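Long-range contact in 2-oxoglutarate carboxylase small subunit (Hydrogenobacter thermophilus, PDB 7KCT), which is the biotin carboxylase-like small subunit of a carboxylase and binds adenosine-5'-diphosphate in an ATP-grasp domain: residues A[136-148]-A[200-212]. Numbering follows the deposited sequence.
Sequences VPTVPGSDGILKD and FGRGDLLLEKYIE. With ADP (adenosine-5'-diphosphate), chain C.
Pro-140, Ser-142 and Leu-146 of the loop 136-148 pair with the backbone of strand 205-209, an outermost strand of the three-stranded antiparallel sheet whose neighbour is strand 163-167. Lys-209 N donates to Pro-140 O (2.9 Å, 169°) and Ser-142 N to Leu-207 O. These two bonds flank a single bridge between Gly-141 and Glu-208. Leu-146 N donates to Leu-205 O at 2.9 Å.

The Ser-142 hydroxyl stands in for a backbone carbonyl. OG sits between the backbone N and the carbonyl carbon (chi1 53°), facing the strand, and accepts the Leu-207 N-H at 3.1 Å.

Apolar contacts fill in around these bonds. Leu-146 CD1 lies 4.0 Å from Leu-207 CB. Ile-145 CG2 rests on Asp-204 CB (3.8 Å), while its CD1 meets the edge of the Arg-202 guanidinium.

Arg-202 NH1 forms a salt bridge with Asp-204 OD2, close to the guanidinium plane, and a second one with Asp-123. Arg-202 belongs to the bicarbonate pocket.

At the nucleotide end, Val-139 crosses Glu-208 at about a right angle, with CG1 3.8 Å from Glu-208 CB. Glu-208 OE2 takes an ADP N6 hydrogen at 2.7 Å, and Lys-209 O also accepts from N6. Ile-211 N donates to ADP N1 (3.1 Å). Lys-128 and Lys-166 form salt bridges with the Glu-208 carboxylate, which probably favours its charged form.

The strand end and the residues just after it thus read the amino group and N1 of adenine, as expected of an ATP-grasp site, while the loop holds the strand's outer edge and packs Val-139 beside the glutamate that grips N6.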
loop_
_atom_site.group_PDB
_atom_site.type_symbol
_atom_site.label_atom_id
_atom_site.label_comp_id
_atom_site.label_asym_id
_atom_site.label_seq_id
_atom_site.Cartn_x
_atom_site.Cartn_y
_atom_site.Cartn_z
ATOM N N VAL A 136 9.495 -30.253 -20.289
ATOM C CA VAL A 136 8.782 -28.988 -20.503
ATOM C C VAL A 136 8.604 -28.757 -22.001
ATOM O O VAL A 136 9.584 -28.854 -22.747
ATOM C CB VAL A 136 9.534 -27.813 -19.855
ATOM C CG1 VAL A 136 8.733 -26.534 -19.974
ATOM C CG2 VAL A 136 9.844 -28.094 -18.412
ATOM N N PRO A 137 7.397 -28.447 -22.495
ATOM C CA PRO A 137 7.260 -28.141 -23.931
ATOM C C PRO A 137 8.059 -26.906 -24.283
ATOM O O PRO A 137 8.208 -25.982 -23.472
ATOM C CB PRO A 137 5.750 -27.936 -24.121
ATOM C CG PRO A 137 5.208 -27.644 -22.700
ATOM C CD PRO A 137 6.107 -28.420 -21.783
ATOM N N THR A 138 8.655 -26.921 -25.464
ATOM C CA THR A 138 9.498 -25.818 -25.884
ATOM C C THR A 138 9.038 -25.377 -27.252
ATOM O O THR A 138 8.326 -26.103 -27.945
ATOM C CB THR A 138 11.008 -26.159 -25.932
ATOM O OG1 THR A 138 11.253 -27.299 -26.761
ATOM C CG2 THR A 138 11.592 -26.381 -24.526
ATOM N N VAL A 139 9.460 -24.175 -27.623
ATOM C CA VAL A 139 9.140 -23.645 -28.946
ATOM C C VAL A 139 9.974 -24.390 -29.986
ATOM O O VAL A 139 11.213 -24.412 -29.878
ATOM C CB VAL A 139 9.425 -22.137 -29.012
ATOM C CG1 VAL A 139 8.962 -21.593 -30.360
ATOM C CG2 VAL A 139 8.766 -21.353 -27.890
ATOM N N PRO A 140 9.367 -24.930 -31.039
ATOM C CA PRO A 140 10.162 -25.568 -32.097
ATOM C C PRO A 140 11.183 -24.602 -32.685
ATOM O O PRO A 140 10.944 -23.400 -32.785
ATOM C CB PRO A 140 9.105 -25.966 -33.135
ATOM C CG PRO A 140 7.807 -26.116 -32.331
ATOM C CD PRO A 140 7.906 -25.052 -31.262
ATOM N N GLY A 141 12.337 -25.135 -33.076
ATOM C CA GLY A 141 13.342 -24.317 -33.734
ATOM C C GLY A 141 14.667 -25.045 -33.792
ATOM O O GLY A 141 14.718 -26.260 -33.642
ATOM N N SER A 142 15.734 -24.280 -34.016
ATOM C CA SER A 142 17.058 -24.868 -34.090
ATOM C C SER A 142 17.346 -25.660 -32.820
ATOM O O SER A 142 16.922 -25.293 -31.723
ATOM C CB SER A 142 18.122 -23.789 -34.319
ATOM O OG SER A 142 18.024 -22.766 -33.364
ATOM N N ASP A 143 18.016 -26.790 -32.987
ATOM C CA ASP A 143 18.499 -27.575 -31.851
ATOM C C ASP A 143 19.840 -26.945 -31.527
ATOM O O ASP A 143 20.865 -27.284 -32.116
ATOM C CB ASP A 143 18.609 -29.052 -32.198
ATOM N N GLY A 144 19.815 -25.944 -30.665
ATOM C CA GLY A 144 21.015 -25.213 -30.349
ATOM C C GLY A 144 21.236 -23.972 -31.202
ATOM O O GLY A 144 20.417 -23.544 -32.026
ATOM N N ILE A 145 22.406 -23.379 -30.970
ATOM C CA ILE A 145 22.811 -22.183 -31.672
ATOM C C ILE A 145 22.982 -22.470 -33.155
ATOM O O ILE A 145 23.165 -23.613 -33.579
ATOM C CB ILE A 145 24.120 -21.689 -31.037
ATOM C CG1 ILE A 145 23.831 -21.186 -29.623
ATOM C CG2 ILE A 145 24.754 -20.615 -31.875
ATOM C CD1 ILE A 145 25.068 -21.118 -28.740
ATOM N N LEU A 146 22.921 -21.405 -33.952
ATOM C CA LEU A 146 23.105 -21.492 -35.397
ATOM C C LEU A 146 24.578 -21.302 -35.760
ATOM O O LEU A 146 25.216 -20.353 -35.295
ATOM C CB LEU A 146 22.249 -20.439 -36.106
ATOM C CG LEU A 146 20.729 -20.422 -35.895
ATOM C CD1 LEU A 146 20.164 -19.067 -36.354
ATOM C CD2 LEU A 146 20.065 -21.561 -36.656
ATOM N N LYS A 147 25.096 -22.189 -36.619
ATOM C CA LYS A 147 26.501 -22.130 -37.028
ATOM C C LYS A 147 26.768 -20.970 -37.981
ATOM O O LYS A 147 27.862 -20.394 -37.949
ATOM C CB LYS A 147 26.935 -23.475 -37.650
ATOM N N ASP A 148 25.806 -20.615 -38.825
ATOM C CA ASP A 148 25.982 -19.564 -39.812
ATOM C C ASP A 148 24.612 -19.259 -40.399
ATOM O O ASP A 148 23.641 -19.973 -40.135
ATOM C CB ASP A 148 26.911 -20.094 -40.929
ATOM C CG ASP A 148 26.319 -21.365 -41.597
ATOM O OD1 ASP A 148 25.258 -21.847 -41.133
ATOM O OD2 ASP A 148 26.870 -21.945 -42.561
ATOM N N PHE A 200 26.001 -7.981 -25.719
ATOM C CA PHE A 200 26.149 -9.040 -24.728
ATOM C C PHE A 200 27.538 -9.673 -24.738
ATOM O O PHE A 200 27.815 -10.524 -23.882
ATOM C CB PHE A 200 25.087 -10.146 -24.931
ATOM C CG PHE A 200 23.659 -9.645 -25.004
ATOM C CD1 PHE A 200 23.023 -9.128 -23.881
ATOM C CD2 PHE A 200 22.948 -9.705 -26.196
ATOM C CE1 PHE A 200 21.703 -8.669 -23.942
ATOM C CE2 PHE A 200 21.626 -9.253 -26.263
ATOM C CZ PHE A 200 21.007 -8.735 -25.130
ATOM N N GLY A 201 28.426 -9.249 -25.644
ATOM C CA GLY A 201 29.738 -9.835 -25.798
ATOM C C GLY A 201 29.812 -11.027 -26.736
ATOM O O GLY A 201 30.925 -11.447 -27.102
ATOM N N ARG A 202 28.670 -11.579 -27.141
ATOM C CA ARG A 202 28.607 -12.830 -27.884
ATOM C C ARG A 202 27.469 -12.725 -28.888
ATOM O O ARG A 202 26.333 -12.437 -28.505
ATOM C CB ARG A 202 28.409 -13.998 -26.918
ATOM C CG ARG A 202 28.224 -15.350 -27.577
ATOM C CD ARG A 202 28.492 -16.490 -26.593
ATOM N NE ARG A 202 27.528 -16.549 -25.500
ATOM C CZ ARG A 202 26.463 -17.346 -25.473
ATOM N NH1 ARG A 202 26.196 -18.159 -26.498
ATOM N NH2 ARG A 202 25.655 -17.331 -24.421
ATOM N N GLY A 203 27.774 -12.951 -30.161
ATOM C CA GLY A 203 26.826 -12.743 -31.235
ATOM C C GLY A 203 25.945 -13.923 -31.579
ATOM O O GLY A 203 25.154 -13.832 -32.523
ATOM N N ASP A 204 26.013 -15.009 -30.817
ATOM C CA ASP A 204 25.372 -16.258 -31.212
ATOM C C ASP A 204 23.852 -16.160 -31.190
ATOM O O ASP A 204 23.261 -15.735 -30.190
ATOM C CB ASP A 204 25.797 -17.385 -30.276
ATOM C CG ASP A 204 27.299 -17.524 -30.164
ATOM O OD1 ASP A 204 28.018 -17.083 -31.087
ATOM O OD2 ASP A 204 27.760 -18.057 -29.140
ATOM N N LEU A 205 23.219 -16.633 -32.263
ATOM C CA LEU A 205 21.775 -16.565 -32.410
ATOM C C LEU A 205 21.182 -17.970 -32.410
ATOM O O LEU A 205 21.845 -18.940 -32.782
ATOM C CB LEU A 205 21.394 -15.843 -33.709
ATOM C CG LEU A 205 22.064 -14.480 -33.937
ATOM C CD1 LEU A 205 21.776 -13.963 -35.333
ATOM C CD2 LEU A 205 21.624 -13.498 -32.923
ATOM N N LEU A 206 19.952 -18.075 -31.924
ATOM C CA LEU A 206 19.101 -19.223 -32.166
ATOM C C LEU A 206 17.909 -18.779 -33.013
ATOM O O LEU A 206 17.605 -17.585 -33.150
ATOM C CB LEU A 206 18.645 -19.865 -30.851
ATOM C CG LEU A 206 17.721 -19.122 -29.887
ATOM C CD1 LEU A 206 16.290 -19.147 -30.426
ATOM C CD2 LEU A 206 17.760 -19.737 -28.521
ATOM N N LEU A 207 17.203 -19.766 -33.536
ATOM C CA LEU A 207 16.039 -19.540 -34.375
ATOM C C LEU A 207 14.900 -20.340 -33.792
ATOM O O LEU A 207 15.094 -21.506 -33.443
ATOM C CB LEU A 207 16.327 -19.969 -35.815
ATOM C CG LEU A 207 15.285 -19.689 -36.897
ATOM C CD1 LEU A 207 15.933 -19.867 -38.285
ATOM C CD2 LEU A 207 14.124 -20.596 -36.754
ATOM N N GLU A 208 13.721 -19.726 -33.668
ATOM C CA GLU A 208 12.550 -20.488 -33.307
ATOM C C GLU A 208 11.324 -20.027 -34.090
ATOM O O GLU A 208 11.327 -18.999 -34.749
ATOM C CB GLU A 208 12.288 -20.439 -31.786
ATOM C CG GLU A 208 12.204 -19.079 -31.139
ATOM C CD GLU A 208 12.041 -19.179 -29.600
ATOM O OE1 GLU A 208 12.721 -20.024 -28.968
ATOM O OE2 GLU A 208 11.260 -18.402 -29.009
ATOM N N LYS A 209 10.301 -20.866 -34.051
ATOM C CA LYS A 209 9.037 -20.562 -34.695
ATOM C C LYS A 209 8.505 -19.269 -34.108
ATOM O O LYS A 209 8.443 -19.111 -32.884
ATOM C CB LYS A 209 8.054 -21.696 -34.452
ATOM C CG LYS A 209 6.672 -21.486 -35.024
ATOM C CD LYS A 209 6.714 -21.457 -36.531
ATOM C CE LYS A 209 5.571 -20.628 -37.091
ATOM N NZ LYS A 209 5.834 -20.256 -38.496
ATOM N N TYR A 210 8.168 -18.324 -34.967
ATOM C CA TYR A 210 7.473 -17.149 -34.466
ATOM C C TYR A 210 6.016 -17.499 -34.203
ATOM O O TYR A 210 5.271 -17.830 -35.140
ATOM C CB TYR A 210 7.552 -15.985 -35.429
ATOM C CG TYR A 210 6.809 -14.803 -34.854
ATOM C CD1 TYR A 210 7.338 -14.079 -33.769
ATOM C CD2 TYR A 210 5.563 -14.431 -35.347
ATOM C CE1 TYR A 210 6.653 -12.974 -33.222
ATOM C CE2 TYR A 210 4.873 -13.327 -34.816
ATOM C CZ TYR A 210 5.422 -12.606 -33.755
ATOM O OH TYR A 210 4.696 -11.543 -33.261
ATOM N N ILE A 211 5.591 -17.411 -32.945
ATOM C CA ILE A 211 4.201 -17.669 -32.579
ATOM C C ILE A 211 3.415 -16.368 -32.740
ATOM O O ILE A 211 3.610 -15.421 -31.974
ATOM C CB ILE A 211 4.062 -18.218 -31.151
ATOM C CG1 ILE A 211 4.971 -19.441 -30.929
ATOM C CG2 ILE A 211 2.609 -18.497 -30.865
ATOM C CD1 ILE A 211 4.595 -20.653 -31.756
ATOM N N GLU A 212 2.487 -16.333 -33.704
ATOM C CA GLU A 212 1.754 -15.106 -34.032
ATOM C C GLU A 212 0.690 -14.837 -32.964
ATOM O O GLU A 212 0.034 -15.755 -32.460
ATOM C CB GLU A 212 1.099 -15.222 -35.425
ATOM C CG GLU A 212 0.749 -13.906 -36.125
ATOM C CD GLU A 212 1.925 -13.305 -36.873
ATOM O OE1 GLU A 212 2.565 -14.028 -37.668
ATOM O OE2 GLU A 212 2.184 -12.095 -36.698
HETATM P PB ADP C . 14.554 -11.355 -23.263
HETATM O O1B ADP C . 15.120 -10.126 -23.884
HETATM O O2B ADP C . 13.350 -11.432 -22.360
HETATM O O3B ADP C . 15.584 -12.407 -22.901
HETATM P PA ADP C . 12.839 -13.326 -24.299
HETATM O O1A ADP C . 12.036 -13.546 -23.067
HETATM O O2A ADP C . 13.154 -14.546 -25.151
HETATM O O3A ADP C . 13.889 -12.242 -24.715
HETATM O "O5'" ADP C . 11.382 -12.812 -25.363
HETATM C "C5'" ADP C . 11.232 -11.352 -25.500
HETATM C "C4'" ADP C . 9.803 -11.179 -25.831
HETATM O "O4'" ADP C . 9.755 -11.453 -27.250
HETATM C "C3'" ADP C . 8.925 -12.159 -25.148
HETATM O "O3'" ADP C . 8.323 -11.573 -23.988
HETATM C "C2'" ADP C . 7.834 -12.256 -26.212
HETATM O "O2'" ADP C . 7.008 -11.030 -26.273
HETATM C "C1'" ADP C . 8.591 -12.233 -27.509
HETATM N N9 ADP C . 8.954 -13.601 -27.953
HETATM C C8 ADP C . 10.020 -14.417 -27.551
HETATM N N7 ADP C . 10.017 -15.597 -28.225
HETATM C C5 ADP C . 8.895 -15.539 -29.053
HETATM C C6 ADP C . 8.347 -16.452 -29.991
HETATM N N6 ADP C . 8.942 -17.658 -30.188
HETATM N N1 ADP C . 7.205 -16.166 -30.665
HETATM C C2 ADP C . 6.694 -14.937 -30.410
HETATM N N3 ADP C . 7.105 -13.971 -29.570
HETATM C C4 ADP C . 8.232 -14.310 -28.896
#